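PDB 4NOH: lipoprotein, putative from Bacillus anthracis, which is of unknown function but is probably a membrane-anchored lipoprotein that may bind lipid. Local coordinates for residues Asn30-Lys35 with Lys49-Lys54; Met60-Val65 with Val69-Ala74; Glu104-Val107 with Ala112-Tyr115; Pro133-Gly138 with Lys159-His164. All blocks are in the same frame, centred on the assembly; numbering follows the deposited sequence. Where two conformers were deposited one is given.

Contact 1 (Asn30-Lys35 with Lys49-Lys54)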
loop_
_atom_site.group_PDB
_atom_site.type_symbol
_atom_site.label_atom_id
_atom_site.label_comp_id
_atom_site.label_asym_id
_atom_site.label_seq_id
_atom_site.Cartn_x
_atom_site.Cartn_y
_atom_site.Cartn_z
ATOM N N ASN A 30 5.935 2.748 -9.947
ATOM C CA ASN A 30 6.245 3.416 -8.705
ATOM C C ASN A 30 6.549 2.346 -7.669
ATOM O O ASN A 30 5.865 1.313 -7.603
ATOM C CB ASN A 30 5.073 4.299 -8.223
ATOM C CG ASN A 30 4.683 5.374 -9.210
ATOM O OD1 ASN A 30 3.985 5.115 -10.186
ATOM N ND2 ASN A 30 5.066 6.608 -8.912
ATOM N N LYS A 31 7.571 2.559 -6.874
ATOM C CA LYS A 31 7.893 1.652 -5.769
ATOM C C LYS A 31 7.826 2.423 -4.460
ATOM O O LYS A 31 8.395 3.526 -4.315
ATOM C CB LYS A 31 9.260 1.015 -5.942
ATOM C CG LYS A 31 9.319 0.048 -7.115
ATOM C CD LYS A 31 10.712 -0.535 -7.302
ATOM C CE LYS A 31 11.743 0.555 -7.557
ATOM N NZ LYS A 31 13.041 -0.031 -7.995
ATOM N N PHE A 32 7.130 1.846 -3.502
ATOM C CA PHE A 32 6.953 2.454 -2.183
ATOM C C PHE A 32 7.414 1.444 -1.148
ATOM O O PHE A 32 7.058 0.275 -1.223
ATOM C CB PHE A 32 5.475 2.802 -1.920
ATOM C CG PHE A 32 4.809 3.615 -3.006
ATOM C CD1 PHE A 32 5.038 4.979 -3.123
ATOM C CD2 PHE A 32 3.947 3.005 -3.901
ATOM C CE1 PHE A 32 4.438 5.714 -4.121
ATOM C CE2 PHE A 32 3.352 3.749 -4.914
ATOM C CZ PHE A 32 3.601 5.099 -5.015
ATOM N N GLU A 33 8.198 1.874 -0.179
ATOM C CA GLU A 33 8.627 1.002 0.886
ATOM C C GLU A 33 7.677 1.100 2.078
ATOM O O GLU A 33 7.143 2.171 2.416
ATOM C CB GLU A 33 10.022 1.399 1.353
ATOM C CG GLU A 33 10.594 0.502 2.417
ATOM C CD GLU A 33 11.876 1.050 3.005
ATOM O OE1 GLU A 33 12.916 0.904 2.328
ATOM O OE2 GLU A 33 11.855 1.590 4.144
ATOM N N ALA A 34 7.448 -0.037 2.727
ATOM C CA ALA A 34 6.665 -0.066 3.941
ATOM C C ALA A 34 7.186 -1.190 4.824
ATOM O O ALA A 34 8.047 -1.979 4.403
ATOM C CB ALA A 34 5.183 -0.272 3.627
ATOM N N LYS A 35 6.704 -1.241 6.054
ATOM C CA LYS A 35 7.054 -2.307 6.986
ATOM C C LYS A 35 5.776 -3.047 7.372
ATOM O O LYS A 35 4.745 -2.420 7.645
ATOM C CB LYS A 35 7.740 -1.722 8.212
ATOM C CG LYS A 35 9.120 -1.175 7.912
ATOM C CD LYS A 35 9.776 -0.392 9.035
ATOM C CE LYS A 35 11.162 0.081 8.607
ATOM N NZ LYS A 35 11.864 0.866 9.670
ATOM N N LYS A 49 5.648 9.223 6.426
ATOM C CA LYS A 49 4.916 10.355 5.847
ATOM C C LYS A 49 5.363 10.648 4.414
ATOM O O LYS A 49 4.543 10.873 3.527
ATOM C CB LYS A 49 5.103 11.594 6.710
ATOM C CG LYS A 49 4.383 12.808 6.171
ATOM C CD LYS A 49 4.639 14.033 7.009
ATOM C CE LYS A 49 4.013 15.241 6.345
ATOM N NZ LYS A 49 4.262 16.474 7.114
ATOM N N THR A 50 6.662 10.638 4.182
ATOM C CA THR A 50 7.175 10.958 2.874
ATOM C C THR A 50 6.624 9.989 1.829
ATOM O O THR A 50 6.212 10.389 0.750
ATOM C CB THR A 50 8.704 11.017 2.909
ATOM O OG1 THR A 50 9.102 12.166 3.668
ATOM C CG2 THR A 50 9.274 11.156 1.544
ATOM N N THR A 51 6.602 8.716 2.166
ATOM C CA THR A 51 6.115 7.690 1.269
ATOM C C THR A 51 4.626 7.821 1.057
ATOM O O THR A 51 4.127 7.747 -0.087
ATOM C CB THR A 51 6.446 6.299 1.813
ATOM O OG1 THR A 51 7.880 6.128 1.828
ATOM C CG2 THR A 51 5.802 5.182 0.977
ATOM N N ALA A 52 3.886 7.997 2.144
ATOM C CA ALA A 52 2.436 8.125 2.009
ATOM C C ALA A 52 2.023 9.333 1.167
ATOM O O ALA A 52 1.078 9.266 0.375
ATOM C CB ALA A 52 1.741 8.105 3.384
ATOM N N GLU A 53 2.758 10.434 1.300
ATOM C CA GLU A 53 2.494 11.617 0.477
ATOM C C GLU A 53 2.673 11.261 -0.993
ATOM O O GLU A 53 1.904 11.685 -1.863
ATOM C CB GLU A 53 3.429 12.760 0.844
ATOM C CG GLU A 53 3.079 13.463 2.145
ATOM C CD GLU A 53 4.021 14.629 2.468
ATOM O OE1 GLU A 53 5.231 14.597 2.097
ATOM O OE2 GLU A 53 3.561 15.594 3.105
ATOM N N LYS A 54 3.713 10.484 -1.277
ATOM C CA LYS A 54 3.948 10.079 -2.685
ATOM C C LYS A 54 2.831 9.152 -3.190
ATOM O O LYS A 54 2.430 9.235 -4.353
ATOM C CB LYS A 54 5.340 9.464 -2.829
ATOM C CG LYS A 54 6.449 10.500 -2.676
ATOM C CD LYS A 54 7.824 9.879 -2.543
ATOM C CE LYS A 54 8.903 10.950 -2.453
ATOM N NZ LYS A 54 10.200 10.335 -2.104
HETATM O O HOH W 1 9.069 4.607 -0.176
#

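Contact 2 (Met60-Val65 with Val69-Ala74)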
loop_
_atom_site.group_PDB
_atom_site.type_symbol
_atom_site.label_atom_id
_atom_site.label_comp_id
_atom_site.label_asym_id
_atom_site.label_seq_id
_atom_site.Cartn_x
_atom_site.Cartn_y
_atom_site.Cartn_z
HETATM N N MSE A 60 -3.172 6.521 -5.025
HETATM C CA MSE A 60 -3.191 5.107 -4.630
HETATM C C MSE A 60 -3.746 4.803 -3.281
HETATM O O MSE A 60 -3.949 3.640 -2.959
HETATM C CB MSE A 60 -1.785 4.493 -4.811
HETATM C CG MSE A 60 -1.556 4.024 -6.250
HETATM SE SE MSE A 60 -2.876 2.638 -6.864
HETATM C CE MSE A 60 -3.674 3.727 -8.270
ATOM N N LEU A 61 -3.945 5.829 -2.466
ATOM C CA LEU A 61 -4.640 5.681 -1.189
ATOM C C LEU A 61 -6.068 6.078 -1.457
ATOM O O LEU A 61 -6.354 7.223 -1.793
ATOM C CB LEU A 61 -3.998 6.488 -0.073
ATOM C CG LEU A 61 -2.692 5.919 0.505
ATOM C CD1 LEU A 61 -2.040 6.945 1.391
ATOM C CD2 LEU A 61 -2.968 4.663 1.329
ATOM N N LYS A 62 -6.988 5.151 -1.275
ATOM C CA LYS A 62 -8.369 5.385 -1.655
ATOM C C LYS A 62 -9.365 5.103 -0.546
ATOM O O LYS A 62 -9.299 4.062 0.096
ATOM C CB LYS A 62 -8.718 4.481 -2.866
ATOM C CG LYS A 62 -7.757 4.612 -4.058
ATOM C CD LYS A 62 -8.306 3.999 -5.330
ATOM C CE LYS A 62 -7.361 4.160 -6.507
ATOM N NZ LYS A 62 -7.941 3.677 -7.797
ATOM N N LYS A 63 -10.293 6.034 -0.344
ATOM C CA LYS A 63 -11.322 5.868 0.656
ATOM C C LYS A 63 -12.363 4.921 0.095
ATOM O O LYS A 63 -12.743 5.020 -1.082
ATOM C CB LYS A 63 -11.991 7.202 0.988
ATOM C CG LYS A 63 -13.049 7.089 2.083
ATOM C CD LYS A 63 -13.917 8.345 2.232
ATOM C CE LYS A 63 -13.135 9.637 2.086
ATOM N NZ LYS A 63 -12.976 10.054 0.658
ATOM N N VAL A 64 -12.833 4.007 0.930
ATOM C CA VAL A 64 -13.881 3.091 0.530
ATOM C C VAL A 64 -15.215 3.850 0.603
ATOM O O VAL A 64 -15.524 4.442 1.625
ATOM C CB VAL A 64 -13.888 1.860 1.451
ATOM C CG1 VAL A 64 -15.066 0.964 1.130
ATOM C CG2 VAL A 64 -12.582 1.102 1.335
ATOM N N VAL A 65 -15.971 3.831 -0.496
ATOM C CA VAL A 65 -17.253 4.527 -0.581
ATOM C C VAL A 65 -18.266 3.580 -1.178
ATOM O O VAL A 65 -18.189 3.249 -2.354
ATOM C CB VAL A 65 -17.144 5.801 -1.451
ATOM C CG1 VAL A 65 -18.509 6.478 -1.609
ATOM C CG2 VAL A 65 -16.134 6.779 -0.855
ATOM N N VAL A 69 -14.371 2.969 -4.631
ATOM C CA VAL A 69 -13.277 3.669 -3.957
ATOM C C VAL A 69 -13.064 5.031 -4.571
ATOM O O VAL A 69 -13.366 5.251 -5.742
ATOM C CB VAL A 69 -11.936 2.881 -4.017
ATOM C CG1 VAL A 69 -11.965 1.682 -3.078
ATOM C CG2 VAL A 69 -11.587 2.466 -5.437
ATOM N N GLU A 70 -12.572 5.964 -3.761
ATOM C CA GLU A 70 -12.286 7.322 -4.209
ATOM C C GLU A 70 -10.942 7.743 -3.610
ATOM O O GLU A 70 -10.775 7.700 -2.395
ATOM C CB GLU A 70 -13.379 8.297 -3.750
ATOM C CG GLU A 70 -14.759 8.048 -4.339
ATOM C CD GLU A 70 -15.796 9.056 -3.868
ATOM O OE1 GLU A 70 -15.410 10.104 -3.289
ATOM O OE2 GLU A 70 -17.004 8.819 -4.097
ATOM N N PRO A 71 -9.979 8.133 -4.463
ATOM C CA PRO A 71 -8.676 8.541 -3.961
ATOM C C PRO A 71 -8.744 9.749 -3.065
ATOM O O PRO A 71 -9.455 10.732 -3.379
ATOM C CB PRO A 71 -7.888 8.893 -5.222
ATOM C CG PRO A 71 -8.566 8.158 -6.311
ATOM C CD PRO A 71 -10.011 8.090 -5.935
ATOM N N ILE A 72 -8.014 9.660 -1.953
ATOM C CA ILE A 72 -7.889 10.789 -1.060
ATOM C C ILE A 72 -6.993 11.781 -1.783
ATOM O O ILE A 72 -6.125 11.408 -2.578
ATOM C CB ILE A 72 -7.418 10.420 0.363
ATOM C CG1 ILE A 72 -5.965 9.930 0.421
ATOM C CG2 ILE A 72 -8.383 9.435 0.975
ATOM C CD1 ILE A 72 -5.485 9.668 1.837
ATOM N N LYS A 73 -7.223 13.059 -1.503
ATOM C CA LYS A 73 -6.512 14.145 -2.166
ATOM C C LYS A 73 -5.433 14.762 -1.305
ATOM O O LYS A 73 -4.571 15.476 -1.799
ATOM C CB LYS A 73 -7.524 15.195 -2.636
ATOM C CG LYS A 73 -8.516 14.638 -3.642
ATOM C CD LYS A 73 -7.750 13.978 -4.796
ATOM C CE LYS A 73 -8.647 13.341 -5.848
ATOM N NZ LYS A 73 -7.811 12.677 -6.887
ATOM N N ALA A 74 -5.475 14.469 -0.015
ATOM C CA ALA A 74 -4.474 14.969 0.908
ATOM C C ALA A 74 -4.259 13.919 1.949
ATOM O O ALA A 74 -5.161 13.152 2.269
ATOM C CB ALA A 74 -4.946 16.250 1.564
HETATM O O HOH W 2 -4.666 8.961 -3.021
#

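Contact 3 (Glu104-Val107 with Ala112-Tyr115)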
loop_
_atom_site.group_PDB
_atom_site.type_symbol
_atom_site.label_atom_id
_atom_site.label_comp_id
_atom_site.label_asym_id
_atom_site.label_seq_id
_atom_site.Cartn_x
_atom_site.Cartn_y
_atom_site.Cartn_z
ATOM N N GLU A 104 -8.128 7.335 11.152
ATOM C CA GLU A 104 -8.438 8.267 10.063
ATOM C C GLU A 104 -9.340 7.681 8.966
ATOM O O GLU A 104 -9.352 8.178 7.861
ATOM C CB GLU A 104 -7.164 8.865 9.466
ATOM C CG GLU A 104 -6.436 9.809 10.409
ATOM C CD GLU A 104 -7.090 11.167 10.561
ATOM O OE1 GLU A 104 -8.139 11.452 9.934
ATOM O OE2 GLU A 104 -6.541 11.979 11.326
ATOM N N GLY A 105 -10.084 6.622 9.265
ATOM C CA GLY A 105 -11.052 6.135 8.309
ATOM C C GLY A 105 -10.688 4.887 7.548
ATOM O O GLY A 105 -9.615 4.296 7.737
ATOM N N ASN A 106 -11.628 4.479 6.712
ATOM C CA ASN A 106 -11.488 3.281 5.913
ATOM C C ASN A 106 -10.898 3.622 4.556
ATOM O O ASN A 106 -11.624 3.850 3.561
ATOM C CB ASN A 106 -12.828 2.569 5.765
ATOM C CG ASN A 106 -12.693 1.214 5.131
ATOM O OD1 ASN A 106 -11.570 0.711 4.946
ATOM N ND2 ASN A 106 -13.821 0.584 4.810
ATOM N N VAL A 107 -9.573 3.642 4.519
ATOM C CA VAL A 107 -8.793 3.936 3.318
ATOM C C VAL A 107 -7.917 2.713 3.045
ATOM O O VAL A 107 -7.407 2.094 3.965
ATOM C CB VAL A 107 -7.925 5.177 3.531
ATOM C CG1 VAL A 107 -6.981 5.412 2.350
ATOM C CG2 VAL A 107 -8.771 6.403 3.805
ATOM N N ALA A 112 -9.028 -2.328 -3.386
ATOM C CA ALA A 112 -9.527 -3.304 -2.441
ATOM C C ALA A 112 -8.487 -3.467 -1.349
ATOM O O ALA A 112 -7.302 -3.184 -1.558
ATOM C CB ALA A 112 -9.727 -4.634 -3.155
ATOM N N ARG A 113 -8.903 -3.972 -0.205
ATOM C CA ARG A 113 -8.006 -4.249 0.894
ATOM C C ARG A 113 -7.221 -5.506 0.601
ATOM O O ARG A 113 -7.768 -6.610 0.606
ATOM C CB ARG A 113 -8.813 -4.458 2.151
ATOM C CG ARG A 113 -7.939 -4.531 3.412
ATOM C CD ARG A 113 -8.731 -4.873 4.675
ATOM N NE ARG A 113 -9.914 -4.042 4.617
ATOM C CZ ARG A 113 -9.932 -2.752 4.911
ATOM N NH1 ARG A 113 -8.893 -2.172 5.509
ATOM N NH2 ARG A 113 -11.003 -2.059 4.628
ATOM N N LYS A 114 -5.947 -5.367 0.308
ATOM C CA LYS A 114 -5.095 -6.495 -0.019
ATOM C C LYS A 114 -3.818 -6.419 0.809
ATOM O O LYS A 114 -3.378 -5.336 1.179
ATOM C CB LYS A 114 -4.759 -6.469 -1.519
ATOM C CG LYS A 114 -5.942 -6.684 -2.424
ATOM C CD LYS A 114 -6.477 -8.091 -2.362
ATOM C CE LYS A 114 -7.637 -8.274 -3.305
ATOM N NZ LYS A 114 -8.205 -9.657 -3.284
ATOM N N TYR A 115 -3.262 -7.596 1.120
ATOM C CA TYR A 115 -1.957 -7.746 1.783
ATOM C C TYR A 115 -1.908 -7.444 3.278
ATOM O O TYR A 115 -1.032 -7.933 3.985
ATOM C CB TYR A 115 -0.881 -6.933 1.062
ATOM C CG TYR A 115 0.551 -7.340 1.388
ATOM C CD1 TYR A 115 1.011 -8.591 1.039
ATOM C CD2 TYR A 115 1.461 -6.438 1.956
ATOM C CE1 TYR A 115 2.308 -8.958 1.294
ATOM C CE2 TYR A 115 2.783 -6.817 2.201
ATOM C CZ TYR A 115 3.173 -8.084 1.852
ATOM O OH TYR A 115 4.466 -8.509 2.075
HETATM O O HOH W 3 -8.908 0.601 5.755
#

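Contact 4 (Pro133-Gly138 with Lys159-His164)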
loop_
_atom_site.group_PDB
_atom_site.type_symbol
_atom_site.label_atom_id
_atom_site.label_comp_id
_atom_site.label_asym_id
_atom_site.label_seq_id
_atom_site.Cartn_x
_atom_site.Cartn_y
_atom_site.Cartn_z
ATOM N N PRO A 133 9.916 -6.117 9.219
ATOM C CA PRO A 133 10.464 -6.370 7.903
ATOM C C PRO A 133 9.954 -5.390 6.861
ATOM O O PRO A 133 8.763 -5.059 6.832
ATOM C CB PRO A 133 10.021 -7.812 7.582
ATOM C CG PRO A 133 8.922 -8.132 8.534
ATOM C CD PRO A 133 9.068 -7.228 9.712
ATOM N N VAL A 134 10.877 -4.920 6.040
ATOM C CA VAL A 134 10.561 -4.015 4.959
ATOM C C VAL A 134 10.011 -4.797 3.757
ATOM O O VAL A 134 10.474 -5.886 3.393
ATOM C CB VAL A 134 11.788 -3.155 4.553
ATOM C CG1 VAL A 134 11.514 -2.381 3.289
ATOM C CG2 VAL A 134 12.177 -2.182 5.659
ATOM N N LYS A 135 8.991 -4.227 3.148
ATOM C CA LYS A 135 8.344 -4.804 2.000
ATOM C C LYS A 135 8.187 -3.678 0.994
ATOM O O LYS A 135 8.242 -2.489 1.341
ATOM C CB LYS A 135 6.963 -5.394 2.362
ATOM C CG LYS A 135 7.009 -6.663 3.229
ATOM C CD LYS A 135 7.495 -7.884 2.428
ATOM C CE LYS A 135 7.389 -9.190 3.211
ATOM N NZ LYS A 135 7.978 -10.345 2.470
ATOM N N THR A 136 8.002 -4.048 -0.252
ATOM C CA THR A 136 7.792 -3.102 -1.328
ATOM C C THR A 136 6.367 -3.189 -1.863
ATOM O O THR A 136 5.825 -4.293 -2.044
ATOM C CB THR A 136 8.794 -3.364 -2.472
ATOM O OG1 THR A 136 10.107 -3.106 -1.980
ATOM C CG2 THR A 136 8.482 -2.484 -3.681
ATOM N N ILE A 137 5.748 -2.035 -2.058
ATOM C CA ILE A 137 4.475 -1.912 -2.706
ATOM C C ILE A 137 4.784 -1.316 -4.046
ATOM O O ILE A 137 5.295 -0.205 -4.135
ATOM C CB ILE A 137 3.528 -0.947 -1.960
ATOM C CG1 ILE A 137 3.301 -1.371 -0.501
ATOM C CG2 ILE A 137 2.210 -0.783 -2.703
ATOM C CD1 ILE A 137 3.025 -0.198 0.396
ATOM N N GLY A 138 4.481 -2.058 -5.095
ATOM C CA GLY A 138 4.743 -1.607 -6.433
ATOM C C GLY A 138 3.482 -1.355 -7.223
ATOM O O GLY A 138 2.511 -2.092 -7.124
ATOM N N LYS A 159 6.881 -14.627 -7.366
ATOM C CA LYS A 159 7.763 -13.462 -7.203
ATOM C C LYS A 159 7.177 -12.469 -6.224
ATOM O O LYS A 159 7.895 -11.934 -5.355
ATOM C CB LYS A 159 8.054 -12.815 -8.553
ATOM C CG LYS A 159 8.834 -13.729 -9.492
ATOM C CD LYS A 159 9.055 -13.095 -10.855
ATOM C CE LYS A 159 9.765 -14.034 -11.804
ATOM N NZ LYS A 159 9.780 -13.437 -13.168
ATOM N N VAL A 160 5.874 -12.216 -6.339
ATOM C CA VAL A 160 5.227 -11.320 -5.390
ATOM C C VAL A 160 4.215 -12.094 -4.561
ATOM O O VAL A 160 3.703 -13.141 -4.985
ATOM C CB VAL A 160 4.555 -10.129 -6.059
ATOM C CG1 VAL A 160 5.593 -9.312 -6.799
ATOM C CG2 VAL A 160 3.433 -10.555 -6.977
ATOM N N GLU A 161 3.975 -11.556 -3.358
ATOM C CA GLU A 161 3.078 -12.152 -2.345
ATOM C C GLU A 161 1.583 -11.905 -2.606
ATOM O O GLU A 161 0.727 -12.718 -2.205
ATOM C CB GLU A 161 3.468 -11.617 -0.954
ATOM C CG GLU A 161 4.910 -11.981 -0.582
ATOM C CD GLU A 161 5.395 -11.459 0.752
ATOM O OE1 GLU A 161 4.576 -11.110 1.624
ATOM O OE2 GLU A 161 6.634 -11.427 0.936
ATOM N N GLU A 162 1.274 -10.792 -3.280
ATOM C CA GLU A 162 -0.089 -10.417 -3.561
ATOM C C GLU A 162 -0.095 -9.395 -4.687
ATOM O O GLU A 162 0.889 -8.706 -4.918
ATOM C CB GLU A 162 -0.707 -9.814 -2.290
ATOM C CG GLU A 162 -2.174 -9.411 -2.401
ATOM C CD GLU A 162 -3.092 -10.551 -2.821
ATOM O OE1 GLU A 162 -3.830 -11.078 -1.958
ATOM O OE2 GLU A 162 -3.054 -10.966 -4.007
ATOM N N ALA A 163 -1.196 -9.357 -5.428
ATOM C CA ALA A 163 -1.354 -8.428 -6.528
ATOM C C ALA A 163 -2.822 -8.241 -6.820
ATOM O O ALA A 163 -3.621 -9.143 -6.620
ATOM C CB ALA A 163 -0.619 -8.917 -7.773
ATOM N N HIS A 164 -3.186 -7.043 -7.279
ATOM C CA HIS A 164 -4.557 -6.751 -7.647
ATOM C C HIS A 164 -4.621 -5.696 -8.726
ATOM O O HIS A 164 -3.705 -4.863 -8.858
ATOM C CB HIS A 164 -5.458 -6.412 -6.427
ATOM C CG HIS A 164 -4.971 -5.297 -5.542
ATOM N ND1 HIS A 164 -5.815 -4.314 -5.078
ATOM C CD2 HIS A 164 -3.773 -5.064 -4.958
ATOM C CE1 HIS A 164 -5.149 -3.511 -4.260
ATOM N NE2 HIS A 164 -3.918 -3.962 -4.147
#

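Contact 1 (Asn30-Lys35 with Lys49-Lys54)
Phe-32 and Thr-51 meet where helix 49-57 packs on strand 26-39 of the large mixed sheet. The helix follows strand 42-48, the sheet neighbour of 26-39, and lies back over the sheet. The two segments run at 142° to each other.

Phe-32 points toward the helix, and its side chain crosses that of Thr-51 obliquely. Phe-32 CB meets the methyl CG2 of Thr-51 at 3.8 Å. CG stands beside the backbone N and opposite the carbonyl carbon (chi1 -52°). This turns the ring along the strand, past Thr-51 to Lys-54. There Phe-32 CE1 comes 3.9 Å from Lys-54 C. Phe-32 CE1 also lies 4.1 Å from Lys-54 CB. The rest of the lysine chain extends away from the strand.

Thr-51 divides its two branches. CG2 faces the strand and also packs on the backbone, with Thr-51 CG2 3.6 Å from Glu-33 O. OG1 takes a bond from a water. The carboxylate of Glu-33 turns elsewhere, and its OE2 bonds to Tyr-127 OH.

No direct hydrogen bond joins the two segments. That one water bridges them: it accepts from Glu-33 N at 2.9 Å and donates to Thr-51 OG1 at 2.8 Å.

Contact 2 (Met60-Val65 with Val69-Ala74)
Lys-62 lays its aliphatic chain over Val-69 on one face of the hairpin formed by strands 61-65 and 68-71. Lys-62 CD touches Val-69 CG2 at 3.6 Å. Beyond CG the lysine is extended. It runs side by side with Pro-71 and points the same way, with Lys-62 CE 4.2 Å from Pro-71 CG. Its NZ ends in a salt bridge with Asp-111.

The other face carries Lys-63 and Glu-70. Val-65 lies at the turn end, and in the conformer described its methyls sit against the Glu-70 carboxylate.

The backbones are antiparallel. Lys-63 and Glu-70 form a hydrogen-bonded pair. Lys-63 N gives to Glu-70 O at 2.7 Å. Glu-70 N returns the bond to Lys-63 O at 2.8 Å. Past Pro-71, Ile-72 N gives to Leu-61 O at 3.0 Å. A water also donates to Leu-61 O and reaches Ile-72 O. Ile-72 CG1 packs on Leu-61 CB at 4.0 Å.

Pro-71 has no N-H to give, but it sits at a non-hydrogen-bonded pair with Lys-62. The ladder therefore loses no bond to the proline, and the lysine methylenes supply apolar cover while the charge is met beyond them.

Contact 3 (Glu104-Val107 with Ala112-Tyr115)
Arg-113 reaches Asn-106 with the end of its side chain. CB and CG leave the backbone in an extended line, with CG opposite the backbone N. The chain then turns about the CG-CD bond (chi3 -45°), and this swings the guanidinium toward the loop before strand 107-109. Arg-113 CZ lies 3.8 Å from Asn-106 OD1, and the two nitrogens beyond it do the binding.

Arg-113 NH2 gives a hydrogen bond to Asn-106 OD1 at 2.8 Å. The bond is fairly straight, at 163° at the hydrogen. OD1 lies at the edge of the guanidinium, close to its plane. The side chains cross at about a right angle, yet the amide and guanidinium planes are turned only 24° from each other.

NH1 takes the second route. Arg-113 NH1 gives to a water at 2.8 Å, and it also gives to Asp-117 O. The water in turn donates to Asn-106 OD1 at 2.8 Å and to Val-107 O at 2.8 Å. OD1 is therefore held by two donors, one from the arginine and one from the water. This agrees with the oxygen, not the amide nitrogen, facing Arg-113. Both NH1 and NH2 are engaged, which should limit the rotation of the guanidinium.

The backbone of Asn-106 also bonds to Val-64 of the hairpin. The contact is a surface link between the two loops that flank strand 107-109, an outer strand of the small antiparallel sheet.

Contact 4 (Pro133-Gly138 with Lys159-His164)
Lys-135 NZ lies between two carboxylates, Asp-11 and, in the modelled conformer, Glu-161. The salt bridge to Glu-161 runs from Lys-135 NZ to Glu-161 OE2. The modelled separation of Lys-135 NZ and Glu-161 OE2 is 2.3 Å, too short to be trusted as a bond length. Glu-161 was deposited in two conformers, so the exact spacing is doubtful while the pairing of charges is plausible.

The two side chains point toward each other and cross at about a right angle. Lys-135 leaves strand 134-142 and bends early, with chi2 at -72°. After that bend it is extended to NZ. Glu-161 is extended beyond CG and meets the lysine with its carboxylate end. The other oxygen, OE1, is directed to the hydroxyl of Tyr-115, so in this conformer each oxygen of the carboxylate has its own partner. Two nearby carboxylates would be expected to favour the charged form of Lys-135.

The backbones stay well apart. The nearest CA atoms, those of Lys-135 and Glu-161, are 10.0 Å from each other. In the sheet, strand 5-10 lies between strands 134-142 and 162-166.

Next to the bridge, Glu-162 folds back on its own segment. Ala-163 N gives a hydrogen bond to Glu-162 OE2 at 2.8 Å, on the anti lone pair of that oxygen. Lys-155 forms a salt bridge with the same oxygen.

Glu-161 and Glu-162 both face Tyr-9 of the intervening strand. This is a classic beta bulge, beside strand 162-166, one of the two edge strands of the large mixed sheet within this chain.

In the fold
The contacts follow one another along the chain, each closing before the next opens. Contacts 1 and 4 share the large mixed sheet. Strands 26-39 and 134-142 are neighbours in it, and the centres of these contacts lie about 13 Å apart. Contacts 2 and 3 meet at the small antiparallel sheet, with centres about 9 Å apart. Helix 49-57 leads from contact 1 into strand 61-65 of contact 2, and Ala-52 packs on Leu-61. Between contacts 3 and 4, Tyr-115 probably hydrogen-bonds Glu-161, and Lys-114 packs on His-164. Contacts 2 and 4 do not touch; their centres are about 20 Å apart. The large sheet thus meets the small one through helix 49-57 on the way from contact 1 to contact 2.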